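Local structure of pseudoazurin (Methylobacterium extorquens, 1PMY) at residues A4-N9 and L34-G39; E43-M48 and G75-P80. The protein binds one copper ion and probably serves as a periplasmic electron carrier of the blue copper protein family. One frame throughout, in Å; residues are numbered along the deposited sequence.

Interaction 1. Residues A4-N9 and L34-G39; sequences AVKMLN and LPTDKG
Asp37 reaches the backbone of Asn9 and accepts its N-H, with N and OD2 2.8 Å apart; the donor meets OD2 on its anti side, 25° out of the carboxylate plane. Aspartate suits this place because its short side chain carries an acceptor to that N-H. The amide of Asn9 also stacks on the carboxylate, the planes tilted by 21°. With CG anti to its carbonyl carbon (chi1 -70°), Asn9 sets CG 3.7 Å from Asp37 CB. Two waters join its amide to Lys38 O. The Leu8 side chain slants across Thr36, CD2 3.7 Å from CG2, while Lys6 CE runs beside Leu34 CD1 at a tight 3.5 Å, its chain curling back so that NZ bonds to Ala4 O from above the carbonyl plane. The buried, flexible Met7 bends at SD, bringing CE to 3.6 Å from Pro35 CA. Backbone bonds position these groups: Leu34 N to Val5 O, Met7 N to Leu34 O, and Asp37 N to Met7 O, the last reached after an inverse gamma turn centred on Pro35. Asn9 OD1 makes a weak hydrogen bond with NE2 of His40, a copper ligand. Parallel pairing of the first and third strands, continued into a ligand-bearing loop, belongs to the cupredoxin fold.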
loop_
_atom_site.group_PDB
_atom_site.type_symbol
_atom_site.label_atom_id
_atom_site.label_comp_id
_atom_site.label_asym_id
_atom_site.label_seq_id
_atom_site.Cartn_x
_atom_site.Cartn_y
_atom_site.Cartn_z
ATOM N N ALA A 4 4.939 -2.384 -11.236
ATOM C CA ALA A 4 3.820 -3.319 -11.117
ATOM C C ALA A 4 3.933 -4.031 -9.752
ATOM O O ALA A 4 4.986 -4.571 -9.405
ATOM C CB ALA A 4 4.048 -4.382 -12.265
ATOM N N VAL A 5 2.773 -4.174 -9.173
ATOM C CA VAL A 5 2.459 -4.833 -7.947
ATOM C C VAL A 5 1.277 -5.797 -8.230
ATOM O O VAL A 5 0.265 -5.380 -8.821
ATOM C CB VAL A 5 1.997 -3.769 -6.882
ATOM C CG1 VAL A 5 1.534 -4.490 -5.587
ATOM C CG2 VAL A 5 3.206 -2.893 -6.587
ATOM N N LYS A 6 1.533 -7.031 -7.854
ATOM C CA LYS A 6 0.603 -8.131 -7.983
ATOM C C LYS A 6 -0.293 -8.278 -6.715
ATOM O O LYS A 6 0.217 -8.194 -5.604
ATOM C CB LYS A 6 1.252 -9.489 -8.148
ATOM C CG LYS A 6 2.459 -9.730 -8.963
ATOM C CD LYS A 6 2.775 -9.104 -10.260
ATOM C CE LYS A 6 3.141 -7.630 -10.309
ATOM N NZ LYS A 6 4.476 -7.416 -9.570
ATOM N N MET A 7 -1.551 -8.563 -6.956
ATOM C CA MET A 7 -2.554 -8.851 -5.875
ATOM C C MET A 7 -2.712 -10.380 -5.823
ATOM O O MET A 7 -3.250 -10.976 -6.786
ATOM C CB MET A 7 -3.836 -8.086 -6.249
ATOM C CG MET A 7 -3.430 -6.599 -6.229
ATOM S SD MET A 7 -4.944 -5.576 -6.440
ATOM C CE MET A 7 -5.365 -6.145 -8.081
ATOM N N LEU A 8 -2.197 -10.952 -4.772
ATOM C CA LEU A 8 -2.133 -12.429 -4.645
ATOM C C LEU A 8 -2.838 -13.036 -3.426
ATOM O O LEU A 8 -2.860 -12.513 -2.355
ATOM C CB LEU A 8 -0.648 -12.845 -4.522
ATOM C CG LEU A 8 0.302 -12.483 -5.633
ATOM C CD1 LEU A 8 1.751 -12.448 -5.161
ATOM C CD2 LEU A 8 0.099 -13.275 -6.866
ATOM N N ASN A 9 -3.400 -14.200 -3.747
ATOM C CA ASN A 9 -3.984 -15.062 -2.686
ATOM C C ASN A 9 -2.839 -15.627 -1.812
ATOM O O ASN A 9 -3.035 -15.786 -0.565
ATOM C CB ASN A 9 -4.800 -16.183 -3.301
ATOM C CG ASN A 9 -6.067 -15.763 -3.943
ATOM O OD1 ASN A 9 -6.526 -14.570 -3.832
ATOM N ND2 ASN A 9 -6.771 -16.711 -4.551
ATOM N N LEU A 34 -1.806 -5.408 -10.367
ATOM C CA LEU A 34 -2.271 -6.469 -11.281
ATOM C C LEU A 34 -3.124 -7.499 -10.573
ATOM O O LEU A 34 -2.634 -8.067 -9.613
ATOM C CB LEU A 34 -0.968 -7.102 -11.852
ATOM C CG LEU A 34 -0.171 -6.144 -12.782
ATOM C CD1 LEU A 34 1.174 -6.799 -13.062
ATOM C CD2 LEU A 34 -0.958 -5.793 -14.003
ATOM N N PRO A 35 -4.301 -7.761 -11.144
ATOM C CA PRO A 35 -5.199 -8.760 -10.571
ATOM C C PRO A 35 -4.721 -10.166 -10.897
ATOM O O PRO A 35 -5.495 -10.939 -11.496
ATOM C CB PRO A 35 -6.563 -8.370 -11.202
ATOM C CG PRO A 35 -6.161 -7.922 -12.610
ATOM C CD PRO A 35 -4.870 -7.095 -12.360
ATOM N N THR A 36 -3.575 -10.577 -10.459
ATOM C CA THR A 36 -2.963 -11.895 -10.616
ATOM C C THR A 36 -3.995 -12.920 -10.218
ATOM O O THR A 36 -4.302 -13.946 -10.875
ATOM C CB THR A 36 -1.583 -12.120 -9.936
ATOM O OG1 THR A 36 -0.730 -10.977 -10.200
ATOM C CG2 THR A 36 -0.865 -13.440 -10.383
ATOM N N ASP A 37 -4.519 -12.677 -9.011
ATOM C CA ASP A 37 -5.636 -13.474 -8.481
ATOM C C ASP A 37 -6.800 -12.465 -8.423
ATOM O O ASP A 37 -6.603 -11.254 -8.261
ATOM C CB ASP A 37 -5.328 -14.064 -7.128
ATOM C CG ASP A 37 -4.299 -15.190 -7.156
ATOM O OD1 ASP A 37 -4.467 -16.093 -7.969
ATOM O OD2 ASP A 37 -3.404 -15.245 -6.335
ATOM N N LYS A 38 -7.977 -12.973 -8.630
ATOM C CA LYS A 38 -9.198 -12.174 -8.583
ATOM C C LYS A 38 -9.568 -11.910 -7.101
ATOM O O LYS A 38 -9.142 -12.629 -6.195
ATOM C CB LYS A 38 -10.282 -13.120 -9.199
ATOM C CG LYS A 38 -11.589 -13.241 -8.564
ATOM C CD LYS A 38 -12.395 -14.491 -8.592
ATOM C CE LYS A 38 -11.614 -15.732 -8.098
ATOM N NZ LYS A 38 -11.912 -15.982 -6.642
ATOM N N GLY A 39 -10.509 -10.959 -6.982
ATOM C CA GLY A 39 -11.090 -10.695 -5.647
ATOM C C GLY A 39 -10.255 -9.727 -4.784
ATOM O O GLY A 39 -10.521 -9.738 -3.580
HETATM O O HOH W 1 -8.966 -13.633 -3.525
HETATM O O HOH W 2 -9.252 -15.671 -5.929
#

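Interaction 2. Residues E43-M48 and G75-P80; sequences ETIKGM and GFKCAP. With CU (copper (II) ion), chain B.
Lys77 and Glu43 stand side by side on the same face of an antiparallel hydrogen-bonded pair, their chains pointing the same way. From Lys77 CB, 3.7 Å from Ile45 CG1, the side chain sets out with CG between its own N and carbonyl carbon (chi1 66°). There CG lies 3.5 Å from Glu43 O, CD passes Ile45 CG1, and CE comes 4.0 Å from Glu43 OE1. The tip, NZ, is not in contact with the carboxylate; a water accepts from NZ and donates weakly to OE1, and the ammonium group also makes a cation-pi contact with Tyr82. Long aliphatic stems ending in opposite charges suit this partly exposed face, and Glu43 OE2 is hydrogen-bonded to Tyr55 OH. Between the backbones, Glu43 N bonds to Lys77 O and Lys77 N to Glu43 O, the latter nearly straight at 174°. Here 43-44 is an outer strand of the cupredoxin beta sandwich, and strand 72-77 runs on into the loop where Cys78 binds copper through SG at 2.1 Å, with His40, His81 and Met86 completing the site. Toward Gly75, Ile45 CD1 lies 3.5 Å from Phe76 C, an apolar branch against the backbone. A type II turn from Ile45 to Met48, with Gly47 tolerating its positive phi, returns Met48 O to Gly75 N at 2.8 Å. Glycine suits position 75 because a beta carbon there would clash with Met48 SD.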
loop_
_atom_site.group_PDB
_atom_site.type_symbol
_atom_site.label_atom_id
_atom_site.label_comp_id
_atom_site.label_asym_id
_atom_site.label_seq_id
_atom_site.Cartn_x
_atom_site.Cartn_y
_atom_site.Cartn_z
ATOM N N GLU A 43 -7.179 0.222 -1.605
ATOM C CA GLU A 43 -7.926 1.381 -1.008
ATOM C C GLU A 43 -7.026 2.043 -0.009
ATOM O O GLU A 43 -6.260 1.380 0.767
ATOM C CB GLU A 43 -9.254 0.967 -0.364
ATOM C CG GLU A 43 -10.047 2.090 0.302
ATOM C CD GLU A 43 -11.428 1.762 0.789
ATOM O OE1 GLU A 43 -11.819 0.628 0.546
ATOM O OE2 GLU A 43 -12.135 2.612 1.339
ATOM N N THR A 44 -7.127 3.355 -0.013
ATOM C CA THR A 44 -6.319 4.139 0.988
ATOM C C THR A 44 -6.710 3.656 2.431
ATOM O O THR A 44 -7.919 3.373 2.661
ATOM C CB THR A 44 -6.834 5.638 0.871
ATOM O OG1 THR A 44 -6.493 6.073 -0.476
ATOM C CG2 THR A 44 -6.298 6.603 1.953
ATOM N N ILE A 45 -5.737 3.634 3.307
ATOM C CA ILE A 45 -6.075 3.447 4.741
ATOM C C ILE A 45 -6.054 4.915 5.318
ATOM O O ILE A 45 -5.041 5.640 5.246
ATOM C CB ILE A 45 -4.997 2.633 5.476
ATOM C CG1 ILE A 45 -5.279 1.157 5.063
ATOM C CG2 ILE A 45 -5.305 2.726 7.078
ATOM C CD1 ILE A 45 -3.981 0.312 5.191
ATOM N N LYS A 46 -7.224 5.407 5.720
ATOM C CA LYS A 46 -7.289 6.809 6.240
ATOM C C LYS A 46 -6.288 7.011 7.340
ATOM O O LYS A 46 -6.082 6.156 8.241
ATOM C CB LYS A 46 -8.751 6.963 6.752
ATOM C CG LYS A 46 -8.918 8.420 7.073
ATOM C CD LYS A 46 -10.262 9.050 7.193
ATOM C CE LYS A 46 -10.367 10.190 8.191
ATOM N NZ LYS A 46 -10.200 9.639 9.595
ATOM N N GLY A 47 -5.568 8.119 7.354
ATOM C CA GLY A 47 -4.565 8.489 8.335
ATOM C C GLY A 47 -3.189 7.999 7.840
ATOM O O GLY A 47 -2.183 8.342 8.508
ATOM N N MET A 48 -3.186 7.353 6.655
ATOM C CA MET A 48 -1.880 6.854 6.134
ATOM C C MET A 48 -1.663 7.460 4.720
ATOM O O MET A 48 -1.515 6.721 3.732
ATOM C CB MET A 48 -1.679 5.321 6.121
ATOM C CG MET A 48 -1.809 4.721 7.466
ATOM S SD MET A 48 -1.600 2.925 7.427
ATOM C CE MET A 48 0.208 2.859 7.412
ATOM N N GLY A 75 -0.329 4.264 3.032
ATOM C CA GLY A 75 -0.617 2.847 3.388
ATOM C C GLY A 75 -1.919 2.508 2.572
ATOM O O GLY A 75 -2.762 3.450 2.473
ATOM N N PHE A 76 -1.839 1.305 2.030
ATOM C CA PHE A 76 -3.019 0.867 1.244
ATOM C C PHE A 76 -3.410 -0.520 1.789
ATOM O O PHE A 76 -2.530 -1.262 2.170
ATOM C CB PHE A 76 -2.654 0.701 -0.247
ATOM C CG PHE A 76 -2.350 1.987 -0.974
ATOM C CD1 PHE A 76 -3.419 2.818 -1.238
ATOM C CD2 PHE A 76 -1.024 2.388 -1.220
ATOM C CE1 PHE A 76 -3.181 4.056 -1.857
ATOM C CE2 PHE A 76 -0.776 3.589 -1.903
ATOM C CZ PHE A 76 -1.870 4.388 -2.176
ATOM N N LYS A 77 -4.687 -0.760 1.708
ATOM C CA LYS A 77 -5.254 -2.068 2.079
ATOM C C LYS A 77 -5.975 -2.600 0.815
ATOM O O LYS A 77 -6.315 -1.934 -0.143
ATOM C CB LYS A 77 -6.334 -1.833 3.198
ATOM C CG LYS A 77 -7.588 -1.069 2.871
ATOM C CD LYS A 77 -8.544 -1.097 4.108
ATOM C CE LYS A 77 -9.716 -0.181 3.802
ATOM N NZ LYS A 77 -10.637 -0.316 5.017
ATOM N N CYS A 78 -6.214 -3.918 0.940
ATOM C CA CYS A 78 -7.140 -4.634 0.066
ATOM C C CYS A 78 -8.436 -4.629 0.912
ATOM O O CYS A 78 -8.368 -5.182 2.047
ATOM C CB CYS A 78 -6.638 -6.032 -0.298
ATOM S SG CYS A 78 -8.027 -6.988 -0.910
ATOM N N ALA A 79 -9.479 -3.915 0.507
ATOM C CA ALA A 79 -10.692 -3.873 1.350
ATOM C C ALA A 79 -11.230 -5.130 1.867
ATOM O O ALA A 79 -11.293 -5.296 3.136
ATOM C CB ALA A 79 -11.648 -2.774 1.026
ATOM N N PRO A 80 -11.568 -6.122 1.033
ATOM C CA PRO A 80 -12.121 -7.392 1.493
ATOM C C PRO A 80 -11.095 -8.183 2.341
ATOM O O PRO A 80 -11.628 -8.919 3.223
ATOM C CB PRO A 80 -12.359 -8.186 0.212
ATOM C CG PRO A 80 -11.723 -7.440 -0.887
ATOM C CD PRO A 80 -11.546 -5.951 -0.475
HETATM CU CU CU B . -7.290 -8.967 -1.290
HETATM O O HOH W 3 -12.887 0.246 3.651
HETATM O O HOH W 4 -2.714 6.035 1.182
#

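Interaction 1 closes before interaction 2 opens along the chain, and their centres lie about 16 Å apart. Both reach the same mixed sheet: strand 2-8 pairs in parallel with 30-34 in the first, whereas 43-44 forms an outermost strand beside 72-77 in the second. The loop after strand 30-34 leads through His40 to strand 43-44, tying the two together in sequence, and they touch directly by packing of Gly39 O on Pro80 CG at 3.7 Å. Interaction 1 borders the copper site beside His40 and Met86, while interaction 2 supplies Cys78; the loops that follow strands 30-34 and 72-77 both lead to copper ligands, His40 and Cys78.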